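Local coordinates for protein nickel-dependent hydrogenase large subunit (Allochromatium vinosum, PDB 3MYR) that forms the nickel-iron-bearing large subunit of a membrane-bound hydrogenase that oxidises molecular hydrogen and passes the electrons to an acceptor, at residues D103-F108 and T251-V256; L343-G348 and Q505-S510. All blocks are in the same frame, centred on the assembly; numbering follows the deposited sequence.

Contact 1 of 2, residues D103-F108 and T251-V256; sequences DHVMHF and TFVDQV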
ATOM      1  N   ASP B 103       4.192   1.128   7.500  1.00 19.57           N
ATOM      2  CA  ASP B 103       2.851   0.787   7.059  1.00 19.13           C
ATOM      3  C   ASP B 103       1.903   0.532   8.296  1.00 19.17           C
ATOM      4  O   ASP B 103       0.814   1.070   8.356  1.00 20.10           O
ATOM      5  CB  ASP B 103       3.013  -0.492   6.219  1.00 21.21           C
ATOM      6  CG  ASP B 103       1.815  -0.834   5.395  1.00 22.37           C
ATOM      7  OD1 ASP B 103       0.654  -0.464   5.779  1.00 27.97           O
ATOM      8  OD2 ASP B 103       2.036  -1.497   4.325  1.00 22.94           O
ATOM      9  N   HIS B 104       2.343  -0.205   9.313  1.00 16.90           N
ATOM     10  CA  HIS B 104       1.516  -0.456  10.498  1.00 17.65           C
ATOM     11  C   HIS B 104       1.206   0.804  11.276  1.00 18.79           C
ATOM     12  O   HIS B 104       0.092   0.930  11.777  1.00 18.18           O
ATOM     13  CB  HIS B 104       2.210  -1.463  11.455  1.00 15.40           C
ATOM     14  CG  HIS B 104       2.167  -2.882  10.950  1.00 18.54           C
ATOM     15  ND1 HIS B 104       1.382  -3.247   9.868  1.00 14.60           N
ATOM     16  CD2 HIS B 104       2.688  -4.034  11.447  1.00 18.15           C
ATOM     17  CE1 HIS B 104       1.456  -4.559   9.702  1.00 20.36           C
ATOM     18  NE2 HIS B 104       2.266  -5.055  10.624  1.00 21.01           N
ATOM     19  N   VAL B 105       2.212   1.686  11.449  1.00 17.32           N
ATOM     20  CA  VAL B 105       2.026   2.910  12.232  1.00 18.31           C
ATOM     21  C   VAL B 105       0.988   3.779  11.496  1.00 19.56           C
ATOM     22  O   VAL B 105       0.034   4.278  12.111  1.00 18.40           O
ATOM     23  CB  VAL B 105       3.368   3.682  12.410  1.00 18.08           C
ATOM     24  CG1 VAL B 105       3.134   5.206  12.784  1.00 16.27           C
ATOM     25  CG2 VAL B 105       4.244   2.958  13.469  1.00 14.87           C
ATOM     26  N   MET B 106       1.122   3.901  10.182  1.00 16.02           N
ATOM     27  CA  MET B 106       0.135   4.769   9.476  1.00 18.44           C
ATOM     28  C   MET B 106      -1.201   4.047   9.429  1.00 19.69           C
ATOM     29  O   MET B 106      -2.222   4.723   9.464  1.00 19.15           O
ATOM     30  CB  MET B 106       0.532   5.005   7.989  1.00 18.56           C
ATOM     31  CG  MET B 106       1.795   5.950   7.894  1.00 20.68           C
ATOM     32  SD  MET B 106       2.022   6.396   6.101  1.00 24.74           S
ATOM     33  CE  MET B 106       0.681   7.534   5.707  1.00 20.03           C
ATOM     34  N   HIS B 107      -1.220   2.706   9.286  1.00 17.16           N
ATOM     35  CA  HIS B 107      -2.546   2.084   9.344  1.00 19.02           C
ATOM     36  C   HIS B 107      -3.236   2.436  10.667  1.00 17.87           C
ATOM     37  O   HIS B 107      -4.401   2.865  10.712  1.00 18.33           O
ATOM     38  CB  HIS B 107      -2.540   0.528   9.282  1.00 17.74           C
ATOM     39  CG  HIS B 107      -3.903  -0.039   9.407  1.00 17.66           C
ATOM     40  ND1 HIS B 107      -4.381  -0.628  10.558  1.00 16.94           N
ATOM     41  CD2 HIS B 107      -4.952   0.021   8.553  1.00 20.47           C
ATOM     42  CE1 HIS B 107      -5.636  -0.986  10.374  1.00 17.59           C
ATOM     43  NE2 HIS B 107      -6.007  -0.601   9.162  1.00 19.10           N
ATOM     44  N   PHE B 108      -2.526   2.244  11.753  1.00 19.87           N
ATOM     45  CA  PHE B 108      -3.141   2.473  13.037  1.00 19.60           C
ATOM     46  C   PHE B 108      -3.651   3.933  13.213  1.00 20.54           C
ATOM     47  O   PHE B 108      -4.794   4.135  13.608  1.00 19.47           O
ATOM     48  CB  PHE B 108      -2.248   2.092  14.200  1.00 19.83           C
ATOM     49  CG  PHE B 108      -2.941   2.326  15.551  1.00 24.16           C
ATOM     50  CD1 PHE B 108      -2.648   3.448  16.322  1.00 18.94           C
ATOM     51  CD2 PHE B 108      -3.941   1.445  15.981  1.00 25.10           C
ATOM     52  CE1 PHE B 108      -3.339   3.678  17.577  1.00 25.91           C
ATOM     53  CE2 PHE B 108      -4.624   1.626  17.185  1.00 30.92           C
ATOM     54  CZ  PHE B 108      -4.317   2.763  18.000  1.00 30.99           C
ATOM     55  N   THR B 251      12.131   4.268  18.460  1.00 22.69           N
ATOM     56  CA  THR B 251      11.596   5.155  19.465  1.00 24.35           C
ATOM     57  C   THR B 251      10.104   5.365  19.229  1.00 22.32           C
ATOM     58  O   THR B 251       9.333   5.378  20.178  1.00 22.09           O
ATOM     59  CB  THR B 251      12.292   6.541  19.366  1.00 26.83           C
ATOM     60  OG1 THR B 251      13.654   6.312  19.633  1.00 27.90           O
ATOM     61  CG2 THR B 251      11.796   7.532  20.487  1.00 26.38           C
ATOM     62  N   PHE B 252       9.690   5.553  17.974  1.00 20.53           N
ATOM     63  CA  PHE B 252       8.252   5.897  17.726  1.00 21.12           C
ATOM     64  C   PHE B 252       7.370   4.691  18.040  1.00 21.41           C
ATOM     65  O   PHE B 252       6.303   4.825  18.685  1.00 18.68           O
ATOM     66  CB  PHE B 252       8.012   6.408  16.316  1.00 19.35           C
ATOM     67  CG  PHE B 252       6.719   7.143  16.135  1.00 22.27           C
ATOM     68  CD1 PHE B 252       5.548   6.454  15.744  1.00 17.71           C
ATOM     69  CD2 PHE B 252       6.636   8.493  16.393  1.00 18.97           C
ATOM     70  CE1 PHE B 252       4.301   7.173  15.624  1.00 20.09           C
ATOM     71  CE2 PHE B 252       5.396   9.192  16.259  1.00 18.90           C
ATOM     72  CZ  PHE B 252       4.262   8.519  15.812  1.00 18.29           C
ATOM     73  N   VAL B 253       7.862   3.496  17.699  1.00 21.05           N
ATOM     74  CA  VAL B 253       7.089   2.266  18.020  1.00 20.42           C
ATOM     75  C   VAL B 253       6.993   2.060  19.524  1.00 21.85           C
ATOM     76  O   VAL B 253       5.884   1.862  20.066  1.00 21.32           O
ATOM     77  CB  VAL B 253       7.716   0.988  17.328  1.00 22.09           C
ATOM     78  CG1 VAL B 253       7.054  -0.334  17.805  1.00 20.84           C
ATOM     79  CG2 VAL B 253       7.607   1.123  15.812  1.00 18.99           C
ATOM     80  N   ASP B 254       8.129   2.118  20.225  1.00 22.69           N
ATOM     81  CA  ASP B 254       8.135   1.848  21.659  1.00 24.22           C
ATOM     82  C   ASP B 254       7.309   2.880  22.438  1.00 23.55           C
ATOM     83  O   ASP B 254       6.755   2.555  23.447  1.00 22.14           O
ATOM     84  CB  ASP B 254       9.541   1.930  22.268  1.00 25.22           C
ATOM     85  CG  ASP B 254      10.396   0.758  21.946  1.00 32.14           C
ATOM     86  OD1 ASP B 254      11.653   0.879  22.136  1.00 34.34           O
ATOM     87  OD2 ASP B 254       9.833  -0.240  21.450  1.00 34.20           O
ATOM     88  N   GLN B 255       7.420   4.142  22.069  1.00 22.84           N
ATOM     89  CA  GLN B 255       6.952   5.204  22.922  1.00 21.94           C
ATOM     90  C   GLN B 255       5.630   5.776  22.447  1.00 23.69           C
ATOM     91  O   GLN B 255       5.005   6.501  23.204  1.00 21.45           O
ATOM     92  CB  GLN B 255       7.982   6.380  22.930  1.00 22.61           C
ATOM     93  CG  GLN B 255       9.299   5.966  23.659  1.00 21.58           C
ATOM     94  CD  GLN B 255      10.226   7.145  23.964  1.00 28.79           C
ATOM     95  OE1 GLN B 255      10.087   8.235  23.434  1.00 27.15           O
ATOM     96  NE2 GLN B 255      11.179   6.910  24.812  1.00 30.23           N
ATOM     97  N   VAL B 256       5.280   5.638  21.170  1.00 19.82           N
ATOM     98  CA  VAL B 256       4.017   6.253  20.754  1.00 20.52           C
ATOM     99  C   VAL B 256       2.984   5.149  20.357  1.00 21.43           C
ATOM    100  O   VAL B 256       1.938   5.023  20.974  1.00 20.83           O
ATOM    101  CB  VAL B 256       4.211   7.268  19.582  1.00 20.14           C
ATOM    102  CG1 VAL B 256       2.911   7.944  19.182  1.00 19.75           C
ATOM    103  CG2 VAL B 256       5.319   8.338  19.931  1.00 17.97           C
TER
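V105 meets F252 and V253 where helix 86-112 packs against helix 236-265, and it alone carries the first segment's side of the contact. Ahead of it, D103 and H104 turn elsewhere: D103 forms a salt bridge with R487, a residue of the Ni-Fe pocket, and H104 hydrogen-bonds through NE2 to E436 of helix 426-456. At V105 the CB points at the partner helix and the two methyls share the work. CG1, anti to the backbone N (chi1 160°), comes within 3.6 Å of CE1 of F252 and 4.0 Å of its CD1, approaching the ring obliquely. CG2, turned beside the backbone N, has a looser approach of 4.5 Å to CG2 of V253. The fit is purely apolar and buried, a small piece of the helix-helix packing in the large subunit's helical core, with the CA atoms of V105 and V253 7.7 Å apart. The F252 ring has other neighbours as well: CB of V256 lies 3.8 Å above the middle of one face, W197 stacks with the ring and W140 meets it edge-to-face. Past V105, M106 turns to E19 of the small subunit, and the ring of F108 packs with Y257, one residue beyond the second segment.

Contact 2 of 2, residues L343-G348 and Q505-S510; sequences LHPYEG and QAVVPS. With MG (magnesium ion), chain O; NFV (Ni-Fe oxidized active center), chain N.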
ATOM      1  N   LEU B 343      -8.299 -23.273  -9.133  1.00 29.46           N
ATOM      2  CA  LEU B 343      -7.009 -23.390  -9.848  1.00 28.45           C
ATOM      3  C   LEU B 343      -5.838 -23.096  -8.938  1.00 27.03           C
ATOM      4  O   LEU B 343      -5.822 -22.025  -8.308  1.00 28.23           O
ATOM      5  CB  LEU B 343      -6.962 -22.445 -11.058  1.00 27.23           C
ATOM      6  CG  LEU B 343      -7.858 -22.917 -12.211  1.00 26.70           C
ATOM      7  CD1 LEU B 343      -7.916 -21.852 -13.320  1.00 19.62           C
ATOM      8  CD2 LEU B 343      -7.491 -24.402 -12.788  1.00 27.86           C
ATOM      9  N   HIS B 344      -4.845 -23.995  -8.897  1.00 26.37           N
ATOM     10  CA  HIS B 344      -3.547 -23.677  -8.279  1.00 25.46           C
ATOM     11  C   HIS B 344      -2.885 -22.560  -9.135  1.00 25.42           C
ATOM     12  O   HIS B 344      -3.079 -22.539 -10.342  1.00 24.92           O
ATOM     13  CB  HIS B 344      -2.613 -24.927  -8.250  1.00 24.33           C
ATOM     14  CG  HIS B 344      -1.276 -24.644  -7.650  1.00 27.35           C
ATOM     15  ND1 HIS B 344      -1.050 -24.704  -6.294  1.00 32.99           N
ATOM     16  CD2 HIS B 344      -0.157 -24.117  -8.189  1.00 24.37           C
ATOM     17  CE1 HIS B 344       0.181 -24.306  -6.034  1.00 25.22           C
ATOM     18  NE2 HIS B 344       0.734 -23.924  -7.162  1.00 29.03           N
ATOM     19  N   PRO B 345      -2.135 -21.619  -8.512  1.00 24.91           N
ATOM     20  CA  PRO B 345      -1.654 -20.437  -9.255  1.00 23.12           C
ATOM     21  C   PRO B 345      -0.681 -20.731 -10.412  1.00 24.37           C
ATOM     22  O   PRO B 345      -0.565 -19.912 -11.313  1.00 23.61           O
ATOM     23  CB  PRO B 345      -0.960 -19.580  -8.163  1.00 24.43           C
ATOM     24  CG  PRO B 345      -1.530 -20.056  -6.893  1.00 22.66           C
ATOM     25  CD  PRO B 345      -1.813 -21.524  -7.080  1.00 25.31           C
ATOM     26  N   TYR B 346       0.016 -21.871 -10.427  1.00 24.78           N
ATOM     27  CA  TYR B 346       0.773 -22.163 -11.635  1.00 26.97           C
ATOM     28  C   TYR B 346      -0.124 -22.350 -12.839  1.00 28.16           C
ATOM     29  O   TYR B 346       0.339 -22.199 -13.975  1.00 28.94           O
ATOM     30  CB  TYR B 346       1.667 -23.423 -11.520  1.00 27.69           C
ATOM     31  CG  TYR B 346       2.963 -23.226 -10.737  1.00 26.02           C
ATOM     32  CD1 TYR B 346       3.361 -24.184  -9.766  1.00 30.10           C
ATOM     33  CD2 TYR B 346       3.797 -22.110 -10.971  1.00 24.41           C
ATOM     34  CE1 TYR B 346       4.575 -24.083  -9.116  1.00 27.08           C
ATOM     35  CE2 TYR B 346       5.055 -21.997 -10.300  1.00 23.76           C
ATOM     36  CZ  TYR B 346       5.399 -22.966  -9.380  1.00 25.99           C
ATOM     37  OH  TYR B 346       6.582 -22.875  -8.743  1.00 27.83           O
ATOM     38  N   GLU B 347      -1.396 -22.651 -12.587  1.00 28.35           N
ATOM     39  CA  GLU B 347      -2.383 -22.872 -13.659  1.00 29.62           C
ATOM     40  C   GLU B 347      -3.507 -21.821 -13.602  1.00 27.96           C
ATOM     41  O   GLU B 347      -4.573 -21.993 -14.212  1.00 27.80           O
ATOM     42  CB  GLU B 347      -2.988 -24.252 -13.496  1.00 30.85           C
ATOM     43  CG  GLU B 347      -1.946 -25.328 -13.699  1.00 41.09           C
ATOM     44  CD  GLU B 347      -2.449 -26.705 -13.251  1.00 56.77           C
ATOM     45  OE1 GLU B 347      -2.413 -27.627 -14.099  1.00 58.26           O
ATOM     46  OE2 GLU B 347      -2.873 -26.860 -12.056  1.00 59.93           O
ATOM     47  N   GLY B 348      -3.226 -20.703 -12.937  1.00 25.27           N
ATOM     48  CA  GLY B 348      -4.253 -19.667 -12.687  1.00 25.36           C
ATOM     49  C   GLY B 348      -4.707 -19.091 -13.993  1.00 24.40           C
ATOM     50  O   GLY B 348      -3.954 -19.098 -14.963  1.00 22.26           O
ATOM     51  N   GLN B 505       0.883 -15.417 -11.750  1.00 20.08           N
ATOM     52  CA  GLN B 505      -0.331 -15.279 -10.959  1.00 21.15           C
ATOM     53  C   GLN B 505       0.041 -14.799  -9.539  1.00 21.48           C
ATOM     54  O   GLN B 505       0.865 -15.425  -8.843  1.00 22.00           O
ATOM     55  CB  GLN B 505      -1.042 -16.689 -10.906  1.00 21.13           C
ATOM     56  CG  GLN B 505      -1.640 -17.043 -12.273  1.00 21.28           C
ATOM     57  CD  GLN B 505      -2.863 -16.140 -12.573  1.00 26.48           C
ATOM     58  OE1 GLN B 505      -3.686 -15.886 -11.682  1.00 24.90           O
ATOM     59  NE2 GLN B 505      -3.059 -15.795 -13.826  1.00 25.73           N
ATOM     60  N   ALA B 506      -0.616 -13.760  -9.080  1.00 20.01           N
ATOM     61  CA  ALA B 506      -0.387 -13.305  -7.714  1.00 19.87           C
ATOM     62  C   ALA B 506      -1.571 -13.722  -6.869  1.00 20.13           C
ATOM     63  O   ALA B 506      -2.711 -13.548  -7.270  1.00 19.71           O
ATOM     64  CB  ALA B 506      -0.210 -11.745  -7.642  1.00 18.22           C
ATOM     65  N   VAL B 507      -1.293 -14.231  -5.675  1.00 20.44           N
ATOM     66  CA  VAL B 507      -2.328 -14.388  -4.667  1.00 20.64           C
ATOM     67  C   VAL B 507      -1.832 -13.600  -3.470  1.00 19.96           C
ATOM     68  O   VAL B 507      -0.785 -13.879  -2.899  1.00 21.37           O
ATOM     69  CB  VAL B 507      -2.531 -15.854  -4.268  1.00 18.21           C
ATOM     70  CG1 VAL B 507      -3.728 -15.966  -3.327  1.00 17.90           C
ATOM     71  CG2 VAL B 507      -2.698 -16.771  -5.544  1.00 19.62           C
ATOM     72  N   VAL B 508      -2.650 -12.658  -3.055  1.00 20.79           N
ATOM     73  CA  VAL B 508      -2.197 -11.516  -2.246  1.00 20.47           C
ATOM     74  C   VAL B 508      -2.960 -11.574  -0.878  1.00 20.35           C
ATOM     75  O   VAL B 508      -4.065 -12.132  -0.813  1.00 20.86           O
ATOM     76  CB  VAL B 508      -2.470 -10.213  -3.042  1.00 19.86           C
ATOM     77  CG1 VAL B 508      -1.875  -9.019  -2.335  1.00 18.96           C
ATOM     78  CG2 VAL B 508      -1.784 -10.362  -4.444  1.00 16.38           C
ATOM     79  N   PRO B 509      -2.352 -11.083   0.204  1.00 19.53           N
ATOM     80  CA  PRO B 509      -3.041 -11.235   1.506  1.00 20.27           C
ATOM     81  C   PRO B 509      -4.511 -10.768   1.565  1.00 21.29           C
ATOM     82  O   PRO B 509      -5.381 -11.508   2.030  1.00 21.79           O
ATOM     83  CB  PRO B 509      -2.127 -10.493   2.503  1.00 17.89           C
ATOM     84  CG  PRO B 509      -1.051  -9.826   1.674  1.00 18.50           C
ATOM     85  CD  PRO B 509      -0.958 -10.615   0.385  1.00 19.45           C
ATOM     86  N   SER B 510      -4.822  -9.621   0.978  1.00 20.75           N
ATOM     87  CA  SER B 510      -6.198  -9.154   1.046  1.00 21.68           C
ATOM     88  C   SER B 510      -7.057  -9.961   0.073  1.00 21.97           C
ATOM     89  O   SER B 510      -8.245  -9.995   0.276  1.00 21.14           O
ATOM     90  CB  SER B 510      -6.308  -7.652   0.761  1.00 20.44           C
ATOM     91  OG  SER B 510      -5.772  -6.967   1.870  1.00 23.23           O
TER
HETATM   92 MG    MG O2006      -4.245 -13.044  -8.687  1.00 13.41          MG
HETATM   93 FE   NFV N2005      -0.571  -5.541   0.060  1.00 16.26          FE
HETATM   94 NI   NFV N2005      -1.604  -2.853  -0.828  1.00 22.31          NI
HETATM   95  C1  NFV N2005       0.215  -6.828  -0.394  1.00 19.51           C
HETATM   96  O1  NFV N2005       0.838  -7.859  -0.684  1.00 13.88           O
HETATM   97  C2  NFV N2005       0.198  -5.734   1.794  1.00 13.93           C
HETATM   98  N2  NFV N2005       0.698  -5.863   2.860  1.00 15.96           N
HETATM   99  C3  NFV N2005      -2.103  -6.528   0.541  1.00 20.92           C
HETATM  100  N3  NFV N2005      -3.062  -7.142   0.813  1.00 16.89           N
HETATM  101  O4  NFV N2005      -1.496  -3.914   0.725  1.00 19.96           O
HETATM  102  O   HOH W   1      -4.286 -15.046  -9.175  1.00 14.13           O
HETATM  103  O   HOH W   2      -5.616 -13.383  -7.145  1.00 15.32           O
HETATM  104  O   HOH W   3      -5.911 -12.756 -10.008  1.00 12.16           O
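The magnesium site and the Ni-Fe pocket share the short run 505-510, and the turn at 343-348 packs against its start. P345 and Q505 make the closest approach: CG of Q505 lies 3.2 Å from the backbone O of P345. CB of Q505 is 4.0 Å from CB of P345. The glutamine chain leaves beside its own backbone N and bends again at chi2 (-71°), which lays CG and CD alongside CA of G348. Two residues along the strand from Q505, CG2 of V507 touches CG of the same P345 at 3.7 Å, the side chains of V507 and P345 crossing at about a right angle.

The bend also directs OE1 of Q505 to the metal's shell. Water 1 donates to OE1 at 2.7 Å and itself binds magnesium, making Q505 a second-shell residue, while its NE2 is held by T350. A506 points its CB away from the turn, but its backbone O binds magnesium directly at 2.1 Å; E42, H561 and three waters complete six ligands.

Beyond the strand, V508 takes the N-cap position of helix 509-514, and its CG1 comes 3.4 Å from O1 of the Ni-Fe centre. S510 grips N3 of the same centre twice, with OG 2.9 Å away and with its backbone N at 3.0 Å, the latter bond bent (136°). Two hydrogen bonds from a helix's first turn to a diatomic ligand of the iron belong to the active-site pocket of [NiFe] hydrogenases.

Following the chain from its N terminus, contact 1 comes first: helix 86-112 is met by helix 236-265, closing a largely helical loop of 142 residues. Contact 2 opens only after that loop has closed, where the turn at 343-348 meets the end of strand 500-507 across 156 residues. The two loops follow in series, neither nested nor crossed. The centres of contacts 1 and 2 lie about 31 Å apart, on opposite sides of the chain's centre. Contact 1 joins helices of the core, and contact 2 ties the loop between strands 324-327 and 378-381 to the three-stranded antiparallel sheet. R487 links them indirectly: its side chain salt-bridges D103, its backbone N hydrogen-bonds to the Ni-Fe centre.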